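Local coordinates for protein TYPE-2 restriction enzyme ngomiv (Neisseria gonorrhoeae, PDB 4ABT) that recognises the double-stranded DNA sequence 5'-GCCGGC-3' and cleaves it after the first G, working as a magnesium-dependent homotetrameric type IIF restriction endonuclease, at the interface of chains A and B. Residues are numbered along the deposited sequence; one frame, centred on the assembly and turned at random. Chains: chain A/B, TYPE-2 restriction enzyme ngomiv.

Contact 1: the interface of chains A and B. Residues chain A 5-6, 9, 247, 278; chain B 163-165.
B:Ile164 packs against A:Phe5, A:Thr6, A:Arg9 and A:Ser278, and hides more surface than any other residue of this patch, 75 Å². Its longer branch does the probing: with CG1 anti to the backbone N (chi1 -165°), the chain points toward chain A and brings CD1 against both the aliphatic stem of A:Arg9 and A:Ser278 CB. CD1 lies 3.6 Å from A:Arg9 CD and 3.7 Å from A:Ser278 CB. The A:Arg9 and B:Ile164 side chains slide past each other in opposite directions, and the arginine offers its methylene stem here; its guanidinium is turned aside, with A:Tyr247 CD2 of its own chain 3.3 Å above the plane of one face, toward its rim. At the root of the isoleucine the hydroxyl of A:Thr6 comes in obliquely, OG1 standing 3.3 Å from B:Ile164 CB. The polar component fixes the backbone just beyond: B:Ala165 N donates a hydrogen bond of 2.9 Å to A:Ser278 OG, moderately bent at 140°. A weak, more strongly bent bond runs from the same N-H to the phenol oxygen A:Tyr247 OH, so the N-H points between two hydroxyls, the serine as its main acceptor and the phenol as a weak second one. B:Ala165 itself has positive phi and psi, in the left-handed region.

Packing is looser at the margins. A:Phe5 contributes its CB, 4.1 Å from B:Ile164 CG1, rather than its ring, and the backbone O of B:Asn163 lies above the A:Tyr247 ring plane, offset past its rim, 4.0 Å from CE2. On chain A the site draws together helix 4-18, the start of helix 246-255 and the 3-10 helix 277-279; chain B contributes a loop segment.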
ATOM      1  N   PHE A   5      -0.325 -16.256  33.997  1.00 14.39           N
ATOM      2  CA  PHE A   5       0.240 -15.203  33.134  1.00 14.78           C
ATOM      3  C   PHE A   5       0.954 -14.108  33.924  1.00 13.84           C
ATOM      4  O   PHE A   5       1.907 -13.490  33.432  1.00 13.87           O
ATOM      5  CB  PHE A   5      -0.800 -14.617  32.165  1.00 14.90           C
ATOM      6  CG  PHE A   5      -1.172 -15.548  31.021  1.00 14.51           C
ATOM      7  CD1 PHE A   5      -0.528 -16.762  30.852  1.00 15.41           C
ATOM      8  CD2 PHE A   5      -2.145 -15.177  30.109  1.00 17.34           C
ATOM      9  CE1 PHE A   5      -0.874 -17.629  29.764  1.00 20.09           C
ATOM     10  CE2 PHE A   5      -2.519 -16.015  29.029  1.00 19.49           C
ATOM     11  CZ  PHE A   5      -1.893 -17.260  28.859  1.00 18.60           C
ATOM     12  N   THR A   6       0.524 -13.898  35.161  1.00 14.03           N
ATOM     13  CA  THR A   6       1.207 -12.962  36.037  1.00 13.24           C
ATOM     14  C   THR A   6       2.538 -13.564  36.440  1.00 13.53           C
ATOM     15  O   THR A   6       3.533 -12.894  36.414  1.00 13.56           O
ATOM     16  CB  THR A   6       0.400 -12.649  37.299  1.00 13.71           C
ATOM     17  OG1 THR A   6      -0.791 -11.942  36.967  1.00 13.41           O
ATOM     18  CG2 THR A   6       1.217 -11.740  38.270  1.00 13.27           C
ATOM     19  N   ARG A   9       4.846 -13.285  33.540  1.00 13.55           N
ATOM     20  CA  ARG A   9       5.285 -11.924  33.319  1.00 13.62           C
ATOM     21  C   ARG A   9       6.441 -11.630  34.233  1.00 13.90           C
ATOM     22  O   ARG A   9       7.419 -11.054  33.784  1.00 15.32           O
ATOM     23  CB  ARG A   9       4.125 -10.933  33.476  1.00 14.25           C
ATOM     24  CG  ARG A   9       4.485  -9.448  33.472  1.00 11.62           C
ATOM     25  CD  ARG A   9       3.159  -8.653  33.599  1.00 13.40           C
ATOM     26  NE  ARG A   9       3.271  -7.306  33.048  1.00 10.65           N
ATOM     27  CZ  ARG A   9       3.752  -6.251  33.709  1.00 14.64           C
ATOM     28  NH1 ARG A   9       4.197  -6.371  34.974  1.00 10.73           N
ATOM     29  NH2 ARG A   9       3.802  -5.059  33.101  1.00 10.74           N
ATOM     30  N   TYR A 247       2.292  -1.422  32.857  1.00 17.19           N
ATOM     31  CA  TYR A 247       1.687  -0.968  34.094  1.00 17.47           C
ATOM     32  C   TYR A 247       2.657  -0.074  34.824  1.00 17.74           C
ATOM     33  O   TYR A 247       2.259   0.947  35.403  1.00 18.02           O
ATOM     34  CB  TYR A 247       1.298  -2.175  34.987  1.00 17.98           C
ATOM     35  CG  TYR A 247       0.551  -3.266  34.241  1.00 19.64           C
ATOM     36  CD1 TYR A 247      -0.434  -2.949  33.293  1.00 19.58           C
ATOM     37  CD2 TYR A 247       0.838  -4.591  34.462  1.00 20.97           C
ATOM     38  CE1 TYR A 247      -1.092  -3.927  32.593  1.00 20.59           C
ATOM     39  CE2 TYR A 247       0.145  -5.586  33.793  1.00 22.95           C
ATOM     40  CZ  TYR A 247      -0.811  -5.249  32.853  1.00 21.45           C
ATOM     41  OH  TYR A 247      -1.464  -6.244  32.163  1.00 21.57           O
ATOM     42  N   SER A 278       1.877  -8.867  28.512  1.00 11.45           N
ATOM     43  CA  SER A 278       1.046  -9.961  28.956  1.00 11.95           C
ATOM     44  C   SER A 278      -0.208 -10.164  28.130  1.00 12.13           C
ATOM     45  O   SER A 278      -0.828 -11.175  28.269  1.00 12.97           O
ATOM     46  CB  SER A 278       0.695  -9.841  30.431  1.00 12.50           C
ATOM     47  OG  SER A 278      -0.246  -8.809  30.668  1.00 14.00           O
TER
ATOM     48  N   ASN B 163      -6.110  -8.133  36.776  1.00 20.18           N
ATOM     49  CA  ASN B 163      -4.886  -7.369  36.924  1.00 19.75           C
ATOM     50  C   ASN B 163      -3.760  -7.801  35.984  1.00 19.22           C
ATOM     51  O   ASN B 163      -2.610  -7.356  36.120  1.00 19.38           O
ATOM     52  CB  ASN B 163      -4.388  -7.560  38.358  1.00 20.83           C
ATOM     53  CG  ASN B 163      -5.212  -6.772  39.365  1.00 22.11           C
ATOM     54  OD1 ASN B 163      -5.594  -5.639  39.104  1.00 24.09           O
ATOM     55  ND2 ASN B 163      -5.481  -7.373  40.516  1.00 21.26           N
ATOM     56  N   ILE B 164      -4.075  -8.681  35.044  1.00 17.90           N
ATOM     57  CA  ILE B 164      -3.076  -9.177  34.086  1.00 15.86           C
ATOM     58  C   ILE B 164      -3.737  -9.252  32.718  1.00 16.20           C
ATOM     59  O   ILE B 164      -4.928  -9.531  32.649  1.00 15.43           O
ATOM     60  CB  ILE B 164      -2.533 -10.563  34.538  1.00 15.37           C
ATOM     61  CG1 ILE B 164      -1.260 -10.908  33.769  1.00 16.05           C
ATOM     62  CG2 ILE B 164      -3.611 -11.675  34.522  1.00 13.37           C
ATOM     63  CD1 ILE B 164      -0.147  -9.944  34.064  1.00 10.26           C
ATOM     64  N   ALA B 165      -3.002  -9.005  31.631  1.00 15.14           N
ATOM     65  CA  ALA B 165      -3.619  -9.175  30.297  1.00 15.65           C
ATOM     66  C   ALA B 165      -4.910  -8.362  30.123  1.00 15.69           C
ATOM     67  O   ALA B 165      -5.963  -8.886  29.671  1.00 15.37           O
ATOM     68  CB  ALA B 165      -3.912 -10.660  30.021  1.00 15.30           C
TER

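Contact 2: the interface of chains A and B. Residues chain A 275, 282-283, 286; chain B 167-169.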
ATOM      1  N   LYS A 275      -0.066  -2.174  24.208  1.00 14.44           N
ATOM      2  CA  LYS A 275      -0.604  -2.995  25.262  1.00 12.85           C
ATOM      3  C   LYS A 275       0.582  -3.499  26.075  1.00 12.35           C
ATOM      4  O   LYS A 275       1.720  -3.128  25.797  1.00 13.29           O
ATOM      5  CB  LYS A 275      -1.369  -4.184  24.661  1.00 12.60           C
ATOM      6  CG  LYS A 275      -2.520  -3.823  23.734  1.00 12.24           C
ATOM      7  CD  LYS A 275      -3.153  -5.078  23.184  1.00  8.50           C
ATOM      8  CE  LYS A 275      -4.355  -4.733  22.306  1.00 11.96           C
ATOM      9  NZ  LYS A 275      -5.237  -5.972  22.047  1.00 13.18           N
ATOM     10  N   LEU A 282      -2.574 -14.047  24.649  1.00 14.15           N
ATOM     11  CA  LEU A 282      -3.989 -14.044  24.239  1.00 14.77           C
ATOM     12  C   LEU A 282      -4.258 -13.364  22.908  1.00 15.74           C
ATOM     13  O   LEU A 282      -5.131 -13.807  22.172  1.00 15.77           O
ATOM     14  CB  LEU A 282      -4.874 -13.406  25.287  1.00 15.08           C
ATOM     15  CG  LEU A 282      -5.259 -14.370  26.382  1.00 16.62           C
ATOM     16  CD1 LEU A 282      -5.575 -13.545  27.655  1.00 17.65           C
ATOM     17  CD2 LEU A 282      -6.475 -15.165  25.894  1.00 15.09           C
ATOM     18  N   ASP A 283      -3.533 -12.282  22.585  1.00 14.92           N
ATOM     19  CA  ASP A 283      -3.711 -11.719  21.265  1.00 14.84           C
ATOM     20  C   ASP A 283      -3.349 -12.681  20.111  1.00 14.86           C
ATOM     21  O   ASP A 283      -3.929 -12.577  19.052  1.00 16.24           O
ATOM     22  CB  ASP A 283      -3.029 -10.346  21.139  1.00 14.60           C
ATOM     23  CG  ASP A 283      -3.819  -9.238  21.818  1.00 14.63           C
ATOM     24  OD1 ASP A 283      -4.966  -9.444  22.287  1.00 18.94           O
ATOM     25  OD2 ASP A 283      -3.289  -8.150  21.950  1.00 13.61           O
ATOM     26  N   VAL A 286      -6.310 -15.117  18.718  1.00 14.85           N
ATOM     27  CA  VAL A 286      -7.492 -14.593  18.065  1.00 16.14           C
ATOM     28  C   VAL A 286      -7.934 -15.505  16.915  1.00 16.97           C
ATOM     29  O   VAL A 286      -9.166 -15.732  16.740  1.00 16.40           O
ATOM     30  CB  VAL A 286      -7.252 -13.125  17.612  1.00 16.50           C
ATOM     31  CG1 VAL A 286      -8.253 -12.729  16.537  1.00 19.46           C
ATOM     32  CG2 VAL A 286      -7.311 -12.138  18.835  1.00 12.18           C
ATOM     33  OXT VAL A 286      -7.067 -16.059  16.180  1.00 16.82           O
TER
ATOM     34  N   TYR B 167      -5.612  -5.783  28.307  1.00 13.09           N
ATOM     35  CA  TYR B 167      -6.007  -5.338  26.982  1.00 14.21           C
ATOM     36  C   TYR B 167      -6.202  -6.450  25.939  1.00 13.89           C
ATOM     37  O   TYR B 167      -6.454  -6.155  24.798  1.00 15.21           O
ATOM     38  CB  TYR B 167      -5.060  -4.251  26.453  1.00 13.56           C
ATOM     39  CG  TYR B 167      -4.888  -3.087  27.446  1.00 17.00           C
ATOM     40  CD1 TYR B 167      -5.856  -2.063  27.546  1.00 18.98           C
ATOM     41  CD2 TYR B 167      -3.783  -3.034  28.301  1.00 17.16           C
ATOM     42  CE1 TYR B 167      -5.697  -1.000  28.474  1.00 20.34           C
ATOM     43  CE2 TYR B 167      -3.612  -1.974  29.211  1.00 19.83           C
ATOM     44  CZ  TYR B 167      -4.566  -0.980  29.295  1.00 20.34           C
ATOM     45  OH  TYR B 167      -4.387   0.046  30.171  1.00 19.56           O
ATOM     46  N   ALA B 168      -6.058  -7.702  26.314  1.00 12.71           N
ATOM     47  CA  ALA B 168      -6.218  -8.782  25.374  1.00 12.51           C
ATOM     48  C   ALA B 168      -7.564  -8.692  24.581  1.00 13.00           C
ATOM     49  O   ALA B 168      -8.640  -8.541  25.150  1.00 12.46           O
ATOM     50  CB  ALA B 168      -6.123 -10.081  26.119  1.00 11.22           C
ATOM     51  N   SER B 169      -7.481  -8.797  23.264  1.00 13.55           N
ATOM     52  CA  SER B 169      -8.624  -8.591  22.413  1.00 13.86           C
ATOM     53  C   SER B 169      -9.756  -9.542  22.750  1.00 13.78           C
ATOM     54  O   SER B 169     -10.896  -9.115  22.770  1.00 13.63           O
ATOM     55  CB  SER B 169      -8.241  -8.769  20.967  1.00 13.13           C
ATOM     56  OG  SER B 169      -7.500  -7.664  20.531  1.00 19.05           O
TER
HETATM   57  O   HOH W   1      -7.681  -4.807  20.916  1.00 18.83           O
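A:Lys275 and A:Asp283 meet the backbone of B:Tyr167 to B:Ser169 and supply the charged and polar part of this contact. With CG anti to its carbonyl carbon (chi1 -58°) and the chain extended beyond CG, the lysine carries its ammonium to the carbonyl oxygen of B:Tyr167 and donates to it, NZ to O 3.0 Å, approaching from above the carbonyl plane, 36° out of it. The carboxylate of A:Asp283 accepts the amide of B:Ser169, two residues on: N lies 2.8 Å from OD1, nearly along its C-O axis, and the bond is almost straight (174° at H). Within chain A, the other carboxylate oxygen, OD2, forms a salt bridge with A:Lys275 NZ at 2.9 Å, on the syn side of OD2 and tilted out of the carboxylate plane. The pair thus holds a donor and an acceptor together against one stretch of chain B, and each charge would be expected to steady the other.

Water extends the polar network, bridging A:Lys275 NZ and the hydroxyl B:Ser169 OG, at 2.9 Å from each of these two atoms.

Apolar contacts flank the bonds. The lysine stem crosses B:Tyr167 at its CB, with A:Lys275 CG 3.7 Å away, so the backbone-proximal part of the tyrosine, rather than its ring, is touched. B:Ala168 CB packs on A:Leu282 CB at 3.6 Å, with CD1 of the leucine alongside. A:Val286 CG2 makes a looser contact with B:Ser169 CB.

The chain A residues come from the short strand 274-276, helix 280-283 and the C-terminal residue; those of chain B belong to a loop.

Contact 1 and contact 2 are neighbouring parts of one interface, the centres of their C-alpha atoms about 11 Å apart. Chain B presents a continuous loop stretch, residues 163-165 and then 167-169, while chain A answers with its C-terminal segment in both: the 3-10 helix 277-279 in contact 1 lies between the strand 274-276 and helix 280-283 of contact 2. Contact 1 additionally draws in helices 4-18 and 246-255. Because the interface is two-fold symmetric, the loop of chain A makes the same contacts with chain B, a reciprocal exchange that would help pair subunits in the homotetramer.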